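PDB 3NQP: SusD superfamily protein from Bacteroides fragilis NCTC 9343, which probably binds glycans at the bacterial outer membrane, as a SusD-family partner of a nutrient-uptake system. Local coordinates for residues 450-453 / 454-458; 211-214 / 215-219; 412-415 / 416-420. All coordinates share one frame; numbering follows the deposited sequence.

Contact 1 (450-453 / 454-458)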
loop_
_atom_site.group_PDB
_atom_site.type_symbol
_atom_site.label_atom_id
_atom_site.label_comp_id
_atom_site.label_asym_id
_atom_site.label_seq_id
_atom_site.Cartn_x
_atom_site.Cartn_y
_atom_site.Cartn_z
ATOM N N GLY A 450 0.314 1.212 -2.829
ATOM C CA GLY A 450 0.631 1.812 -1.533
ATOM C C GLY A 450 2.005 1.497 -0.944
ATOM O O GLY A 450 2.156 1.423 0.282
ATOM N N GLN A 451 3.000 1.297 -1.800
ATOM C CA GLN A 451 4.322 0.967 -1.308
ATOM C C GLN A 451 5.406 2.075 -1.347
ATOM O O GLN A 451 6.319 2.100 -0.477
ATOM C CB GLN A 451 4.855 -0.230 -2.070
ATOM C CG GLN A 451 3.984 -1.493 -1.982
ATOM C CD GLN A 451 3.871 -2.021 -0.591
ATOM O OE1 GLN A 451 4.867 -2.380 0.051
ATOM N NE2 GLN A 451 2.638 -2.040 -0.075
ATOM N N ARG A 452 5.357 2.933 -2.358
ATOM C CA ARG A 452 6.533 3.736 -2.645
ATOM C C ARG A 452 6.971 4.667 -1.509
ATOM O O ARG A 452 8.183 4.802 -1.236
ATOM C CB ARG A 452 6.420 4.540 -3.939
ATOM C CG ARG A 452 7.802 5.114 -4.324
ATOM C CD ARG A 452 7.851 5.650 -5.764
ATOM N NE ARG A 452 9.138 5.336 -6.352
ATOM C CZ ARG A 452 10.190 6.134 -6.439
ATOM N NH1 ARG A 452 10.138 7.418 -6.092
ATOM N NH2 ARG A 452 11.296 5.647 -6.976
ATOM N N TRP A 453 6.031 5.288 -0.829
ATOM C CA TRP A 453 6.434 6.189 0.279
ATOM C C TRP A 453 7.170 5.361 1.310
ATOM O O TRP A 453 8.207 5.776 1.830
ATOM C CB TRP A 453 5.230 6.909 0.926
ATOM C CG TRP A 453 5.622 7.730 2.192
ATOM C CD1 TRP A 453 5.138 7.566 3.418
ATOM C CD2 TRP A 453 6.605 8.774 2.271
ATOM N NE1 TRP A 453 5.751 8.435 4.307
ATOM C CE2 TRP A 453 6.641 9.207 3.612
ATOM C CE3 TRP A 453 7.430 9.403 1.337
ATOM C CZ2 TRP A 453 7.476 10.206 4.036
ATOM C CZ3 TRP A 453 8.265 10.399 1.767
ATOM C CH2 TRP A 453 8.268 10.800 3.103
ATOM N N TRP A 454 6.625 4.173 1.612
ATOM C CA TRP A 454 7.262 3.307 2.620
ATOM C C TRP A 454 8.665 2.845 2.157
ATOM O O TRP A 454 9.648 2.889 2.921
ATOM C CB TRP A 454 6.349 2.141 2.994
ATOM C CG TRP A 454 4.972 2.560 3.495
ATOM C CD1 TRP A 454 3.780 1.986 3.186
ATOM C CD2 TRP A 454 4.688 3.575 4.461
ATOM N NE1 TRP A 454 2.759 2.614 3.883
ATOM C CE2 TRP A 454 3.306 3.589 4.667
ATOM C CE3 TRP A 454 5.477 4.476 5.173
ATOM C CZ2 TRP A 454 2.695 4.474 5.540
ATOM C CZ3 TRP A 454 4.852 5.371 6.038
ATOM C CH2 TRP A 454 3.487 5.354 6.202
ATOM N N ASP A 455 8.753 2.445 0.900
ATOM C CA ASP A 455 10.034 2.037 0.294
ATOM C C ASP A 455 11.107 3.137 0.391
ATOM O O ASP A 455 12.262 2.819 0.685
ATOM C CB ASP A 455 9.820 1.625 -1.165
ATOM C CG ASP A 455 8.943 0.382 -1.306
ATOM O OD1 ASP A 455 8.769 -0.379 -0.337
ATOM O OD2 ASP A 455 8.387 0.165 -2.410
ATOM N N LEU A 456 10.702 4.408 0.168
ATOM C CA LEU A 456 11.609 5.547 0.260
ATOM C C LEU A 456 12.058 5.824 1.676
ATOM O O LEU A 456 13.215 6.228 1.893
ATOM C CB LEU A 456 10.986 6.816 -0.314
ATOM C CG LEU A 456 10.736 6.770 -1.832
ATOM C CD1 LEU A 456 9.778 7.958 -2.190
ATOM C CD2 LEU A 456 12.062 6.862 -2.638
ATOM N N ARG A 457 11.172 5.616 2.644
ATOM C CA ARG A 457 11.550 5.764 4.057
ATOM C C ARG A 457 12.522 4.659 4.501
ATOM O O ARG A 457 13.410 4.899 5.303
ATOM C CB ARG A 457 10.316 5.667 4.980
ATOM C CG ARG A 457 9.377 6.870 4.952
ATOM C CD ARG A 457 9.786 8.040 5.797
ATOM N NE ARG A 457 10.276 7.688 7.145
ATOM C CZ ARG A 457 9.534 7.345 8.180
ATOM N NH1 ARG A 457 8.238 7.275 8.084
ATOM N NH2 ARG A 457 10.106 7.058 9.328
ATOM N N ARG A 458 12.353 3.463 3.950
ATOM C CA ARG A 458 12.930 2.257 4.512
ATOM C C ARG A 458 14.196 1.824 3.829
ATOM O O ARG A 458 15.166 1.474 4.490
ATOM C CB ARG A 458 11.910 1.124 4.453
ATOM C CG ARG A 458 12.254 -0.155 5.251
ATOM C CD ARG A 458 11.322 -1.321 4.879
ATOM N NE ARG A 458 11.430 -1.635 3.475
ATOM C CZ ARG A 458 10.547 -1.304 2.516
ATOM N NH1 ARG A 458 9.389 -0.667 2.777
ATOM N NH2 ARG A 458 10.842 -1.588 1.268
HETATM O O HOH W 1 5.754 8.993 7.107
#

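Contact 2 (211-214 / 215-219)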
loop_
_atom_site.group_PDB
_atom_site.type_symbol
_atom_site.label_atom_id
_atom_site.label_comp_id
_atom_site.label_asym_id
_atom_site.label_seq_id
_atom_site.Cartn_x
_atom_site.Cartn_y
_atom_site.Cartn_z
ATOM N N TYR A 211 8.952 -6.199 11.089
ATOM C CA TYR A 211 10.320 -6.566 11.455
ATOM C C TYR A 211 11.400 -6.143 10.419
ATOM O O TYR A 211 12.506 -5.723 10.794
ATOM C CB TYR A 211 10.422 -8.054 11.845
ATOM C CG TYR A 211 9.882 -8.317 13.240
ATOM C CD1 TYR A 211 8.515 -8.507 13.440
ATOM C CD2 TYR A 211 10.708 -8.345 14.319
ATOM C CE1 TYR A 211 8.004 -8.731 14.658
ATOM C CE2 TYR A 211 10.209 -8.558 15.610
ATOM C CZ TYR A 211 8.856 -8.745 15.772
ATOM O OH TYR A 211 8.326 -8.949 17.009
ATOM N N LEU A 212 11.093 -6.165 9.128
ATOM C CA LEU A 212 12.012 -5.563 8.196
ATOM C C LEU A 212 12.195 -4.068 8.458
ATOM O O LEU A 212 13.307 -3.546 8.447
ATOM C CB LEU A 212 11.546 -5.711 6.731
ATOM C CG LEU A 212 12.532 -5.110 5.728
ATOM C CD1 LEU A 212 13.977 -5.699 5.796
ATOM C CD2 LEU A 212 11.912 -5.289 4.304
ATOM N N TRP A 213 11.085 -3.373 8.619
ATOM C CA TRP A 213 11.113 -1.944 8.917
ATOM C C TRP A 213 11.981 -1.662 10.153
ATOM O O TRP A 213 12.910 -0.860 10.068
ATOM C CB TRP A 213 9.702 -1.403 9.114
ATOM C CG TRP A 213 9.672 0.020 9.420
ATOM C CD1 TRP A 213 10.040 0.611 10.635
ATOM C CD2 TRP A 213 9.331 1.104 8.536
ATOM N NE1 TRP A 213 9.914 1.978 10.536
ATOM C CE2 TRP A 213 9.489 2.306 9.271
ATOM C CE3 TRP A 213 8.886 1.183 7.198
ATOM C CZ2 TRP A 213 9.223 3.557 8.717
ATOM C CZ3 TRP A 213 8.614 2.431 6.668
ATOM C CH2 TRP A 213 8.777 3.597 7.430
ATOM N N THR A 214 11.727 -2.344 11.265
ATOM C CA THR A 214 12.497 -2.035 12.487
ATOM C C THR A 214 13.954 -2.488 12.367
ATOM O O THR A 214 14.815 -1.947 13.063
ATOM C CB THR A 214 11.824 -2.563 13.769
ATOM O OG1 THR A 214 11.640 -3.971 13.661
ATOM C CG2 THR A 214 10.427 -1.893 13.944
ATOM N N SER A 215 14.232 -3.450 11.477
ATOM C CA SER A 215 15.610 -3.822 11.181
ATOM C C SER A 215 16.447 -2.649 10.622
ATOM O O SER A 215 17.641 -2.550 10.910
ATOM C CB SER A 215 15.670 -4.964 10.163
ATOM O OG SER A 215 15.112 -6.175 10.655
ATOM N N LYS A 216 15.803 -1.775 9.851
ATOM C CA LYS A 216 16.470 -0.783 9.050
ATOM C C LYS A 216 16.254 0.691 9.404
ATOM O O LYS A 216 17.093 1.533 9.074
ATOM C CB LYS A 216 16.083 -1.005 7.570
ATOM C CG LYS A 216 16.706 -2.272 7.030
ATOM C CD LYS A 216 16.289 -2.524 5.539
ATOM C CE LYS A 216 16.907 -1.555 4.575
ATOM N NZ LYS A 216 16.811 -2.163 3.173
ATOM N N VAL A 217 15.148 0.996 10.064
ATOM C CA VAL A 217 14.722 2.380 10.310
ATOM C C VAL A 217 14.689 2.691 11.808
ATOM O O VAL A 217 14.059 1.988 12.570
ATOM C CB VAL A 217 13.310 2.648 9.726
ATOM C CG1 VAL A 217 12.943 4.166 9.775
ATOM C CG2 VAL A 217 13.263 2.163 8.285
ATOM N N THR A 218 15.386 3.753 12.177
ATOM C CA THR A 218 15.282 4.390 13.493
ATOM C C THR A 218 14.189 5.459 13.469
ATOM O O THR A 218 14.186 6.350 12.595
ATOM C CB THR A 218 16.629 5.019 13.906
ATOM O OG1 THR A 218 17.601 3.985 14.089
ATOM C CG2 THR A 218 16.489 5.813 15.196
ATOM N N THR A 219 13.218 5.346 14.366
ATOM C CA THR A 219 12.259 6.440 14.604
ATOM C C THR A 219 12.324 6.809 16.070
ATOM O O THR A 219 12.069 5.971 16.925
ATOM C CB THR A 219 10.819 6.033 14.215
ATOM O OG1 THR A 219 10.840 5.550 12.873
ATOM C CG2 THR A 219 9.817 7.245 14.280
HETATM O O HOH W 2 11.391 2.913 12.868
#

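Contact 3 (412-415 / 416-420)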
loop_
_atom_site.group_PDB
_atom_site.type_symbol
_atom_site.label_atom_id
_atom_site.label_comp_id
_atom_site.label_asym_id
_atom_site.label_seq_id
_atom_site.Cartn_x
_atom_site.Cartn_y
_atom_site.Cartn_z
ATOM N N ARG A 412 7.386 -13.078 -14.782
ATOM C CA ARG A 412 5.924 -13.012 -14.879
ATOM C C ARG A 412 5.466 -11.793 -15.680
ATOM O O ARG A 412 4.581 -11.904 -16.502
ATOM C CB ARG A 412 5.276 -13.023 -13.493
ATOM C CG ARG A 412 3.770 -13.315 -13.519
ATOM C CD ARG A 412 2.931 -12.036 -13.716
ATOM N NE ARG A 412 2.933 -11.193 -12.517
ATOM C CZ ARG A 412 2.151 -11.384 -11.449
ATOM N NH1 ARG A 412 1.279 -12.380 -11.423
ATOM N NH2 ARG A 412 2.227 -10.564 -10.392
ATOM N N ALA A 413 6.070 -10.632 -15.419
ATOM C CA ALA A 413 5.710 -9.377 -16.078
ATOM C C ALA A 413 5.822 -9.456 -17.594
ATOM O O ALA A 413 4.929 -8.974 -18.316
ATOM C CB ALA A 413 6.586 -8.221 -15.553
ATOM N N TYR A 414 6.929 -10.034 -18.079
ATOM C CA TYR A 414 7.196 -10.013 -19.518
ATOM C C TYR A 414 6.432 -11.087 -20.302
ATOM O O TYR A 414 6.324 -10.984 -21.520
ATOM C CB TYR A 414 8.694 -10.075 -19.802
ATOM C CG TYR A 414 9.392 -8.759 -19.506
ATOM C CD1 TYR A 414 9.827 -8.451 -18.225
ATOM C CD2 TYR A 414 9.584 -7.822 -20.502
ATOM C CE1 TYR A 414 10.463 -7.258 -17.943
ATOM C CE2 TYR A 414 10.201 -6.616 -20.228
ATOM C CZ TYR A 414 10.643 -6.338 -18.942
ATOM O OH TYR A 414 11.236 -5.111 -18.702
ATOM N N GLY A 415 5.923 -12.098 -19.611
ATOM C CA GLY A 415 4.995 -13.074 -20.194
ATOM C C GLY A 415 5.685 -13.855 -21.278
ATOM O O GLY A 415 6.814 -14.282 -21.089
ATOM N N ASN A 416 5.040 -13.961 -22.444
ATOM C CA ASN A 416 5.606 -14.681 -23.575
ATOM C C ASN A 416 6.763 -13.917 -24.203
ATOM O O ASN A 416 7.469 -14.478 -25.034
ATOM C CB ASN A 416 4.544 -14.908 -24.691
ATOM C CG ASN A 416 3.430 -15.816 -24.256
ATOM O OD1 ASN A 416 3.626 -16.717 -23.444
ATOM N ND2 ASN A 416 2.243 -15.589 -24.803
ATOM N N ALA A 417 6.921 -12.634 -23.865
ATOM C CA ALA A 417 8.058 -11.856 -24.360
ATOM C C ALA A 417 9.324 -11.984 -23.468
ATOM O O ALA A 417 10.356 -11.379 -23.753
ATOM C CB ALA A 417 7.647 -10.370 -24.544
ATOM N N TRP A 418 9.264 -12.770 -22.404
ATOM C CA TRP A 418 10.423 -12.878 -21.514
ATOM C C TRP A 418 11.645 -13.399 -22.232
ATOM O O TRP A 418 11.577 -14.414 -22.913
ATOM C CB TRP A 418 10.105 -13.843 -20.402
ATOM C CG TRP A 418 11.217 -14.167 -19.443
ATOM C CD1 TRP A 418 11.751 -15.418 -19.215
ATOM C CD2 TRP A 418 11.915 -13.277 -18.561
ATOM N NE1 TRP A 418 12.701 -15.356 -18.249
ATOM C CE2 TRP A 418 12.828 -14.057 -17.822
ATOM C CE3 TRP A 418 11.829 -11.900 -18.290
ATOM C CZ2 TRP A 418 13.670 -13.509 -16.852
ATOM C CZ3 TRP A 418 12.668 -11.361 -17.330
ATOM C CH2 TRP A 418 13.567 -12.166 -16.608
ATOM N N ASP A 419 12.755 -12.714 -22.055
ATOM C CA ASP A 419 13.990 -13.021 -22.731
ATOM C C ASP A 419 15.076 -12.605 -21.779
ATOM O O ASP A 419 15.261 -11.406 -21.549
ATOM C CB ASP A 419 14.078 -12.192 -24.010
ATOM C CG ASP A 419 15.394 -12.391 -24.781
ATOM O OD1 ASP A 419 16.369 -12.930 -24.195
ATOM O OD2 ASP A 419 15.420 -11.996 -25.988
ATOM N N GLU A 420 15.792 -13.577 -21.225
ATOM C CA GLU A 420 16.752 -13.291 -20.136
ATOM C C GLU A 420 17.829 -12.306 -20.546
ATOM O O GLU A 420 18.226 -11.473 -19.745
ATOM C CB GLU A 420 17.378 -14.569 -19.589
ATOM C CG GLU A 420 16.385 -15.492 -18.877
ATOM C CD GLU A 420 16.977 -16.850 -18.508
ATOM O OE1 GLU A 420 18.132 -16.899 -18.048
ATOM O OE2 GLU A 420 16.286 -17.876 -18.691
#

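Contact 1 (450-453 / 454-458)
Asp455, Leu456 and Arg457 donate their backbone N-H groups to the carbonyls of Gln451, Arg452 and Trp453, the i to i+4 bonding that opens a short alpha-helix, 452-458, buried in the helical body of this SusD-family protein. The bond from Asp455 N to Gln451 O measures 2.8 Å and is nearly straight (169°).

Two adjacent tryptophans share one flank of this first turn. Trp453 CD1 lies over a face of the Trp454 indole, 3.4 Å from Trp454 CZ3; the planes meet at 49°, so the pair is neither stacked nor edge-to-face. Trp453 reaches this place with CG anti to its backbone N (chi1 173°), whereas Trp454 turns its ring back beside its own N, where CD1 comes 3.4 Å from Gly450 O. Arg133 adds a cation-pi contact to Trp454.

One turn on, Arg457 lays its aliphatic stem over a face of Trp453: CG makes a CH-pi contact 4.1 Å from the centroid of the five-membered ring, and CD reaches Trp453 CZ2. On another flank, Leu456 CD2 sits over a face of the Arg452 guanidinium, whose NE forms a salt bridge with Asp443, while NH1 hydrogen-bonds the carbonyls of Gly51 and Gly474.

Charge collects around Asp455 OD1, which receives both end nitrogens of Arg458 and also Lys442, a crowd likely to stabilise the carboxylate. Beyond the stem of Arg457, a water in the plane of the indole accepts from Trp453 NE1 at 2.9 Å and, weakly, from Arg457 NH1.

Contact 2 (211-214 / 215-219)
Four donor groups of residues 215-217 make five hydrogen bonds to the carbonyls of Tyr211, Leu212 and Trp213 as helix 200-216 runs out. Tyr211 O accepts from Ser215 N at 2.9 Å; in the conformer described, one of two for this residue, Ser215 OG also donates to Tyr211 O, at 2.6 Å and from the opposite face of the carbonyl plane. In that conformer the hydroxyl folds back because OG stands beside its own backbone N (chi1 -65°). Trp213 O is likewise shared. Val217 N approaches it almost head-on at 2.9 Å, while Lys216 N comes from well above the carbonyl plane; the bond from Lys216 N to Leu212 O has become weak, a sign that the last turn is tightening.

Apolar packing centres on Trp213 and Val217. The valine lies over one face of the indole, with CG2 above the middle of the ring system and CB 3.6 Å from Trp213 NE1. Beside them Leu212 and Lys216 run in the same direction, Leu212 CD1 meeting Lys216 CD at 3.9 Å. The lysine then carries its ammonium on to salt bridges with Glu435 and Glu391.

A single water accepts from Trp213 NE1 (2.9 Å), donates to Val217 O (2.8 Å) and also hydrogen-bonds Thr219 OG1, tying the indole to the extended chain that follows the helix.

Outward, Leu212 packs on helix 382-396. The shift in the final turn from i+4 to i+3 bonding, made by Lys216 N on Trp213 O, marks the C-terminal end of helix 200-216 in the helix-rich SusD fold.

Contact 3 (412-415 / 416-420)
Tyr414 and Trp418 meet where helix 399-414 ends and the chain turns back through a short 3-10 segment, a surface turn of the SusD-family fold. The tyrosine presents CB to the rim of the indole: CB lies near the ring plane, 3.9 Å from Trp418 CE3, and Tyr414 CD1 follows at 4.0 Å from the same atom. The two side chains cross at about a right angle; Tyr414 CB is at the edge of the indole, on the benzene side. The pair meets through different first torsions, with Tyr414 CG beside its backbone N (chi1 -74°) and Trp418 CG anti to its own (chi1 175°).

Two backbone bonds hold the turn that brings the rings together. Ala417 N donates to Tyr414 O at 2.9 Å, and the methyl of Ala417 rests 3.4 Å from that same Tyr414 O. Trp418 N reaches Gly415 O at 3.2 Å, from above the carbonyl plane. Gly415 is the first residue to leave helical geometry, with a positive phi of 64°, and the chain reverses there.

Farther out, Trp418 packs back on Asn407, Arg410 and Lys411 of the preceding helix, 399-414. Asp419, at the N-cap of the next helix, 420-423, hydrogen-bonds Thr421 OG1 through OD1. From within that helix comes a partner for the tyrosine: its ring stacks on that of Tyr423, and its OH hydrogen-bonds Asp328 OD2.

Contacts 1 and 2 are neighbours in space although far apart in sequence: their centres lie 12 Å apart, and helix 452-458 packs directly on the end of helix 200-216. Arg457 CB meets Trp213 CH2 at 3.6 Å, and Arg458 CA meets Val217 CG2 at 3.8 Å. Glu391 joins them further by pairing with both Arg458 and Lys216. Contact 3 stands apart at the surface, with centres about 26 Å from contact 1 and about 34 Å from contact 2, touching neither. All three show local side-chain packing at a helix end, one at a start and two at a finish.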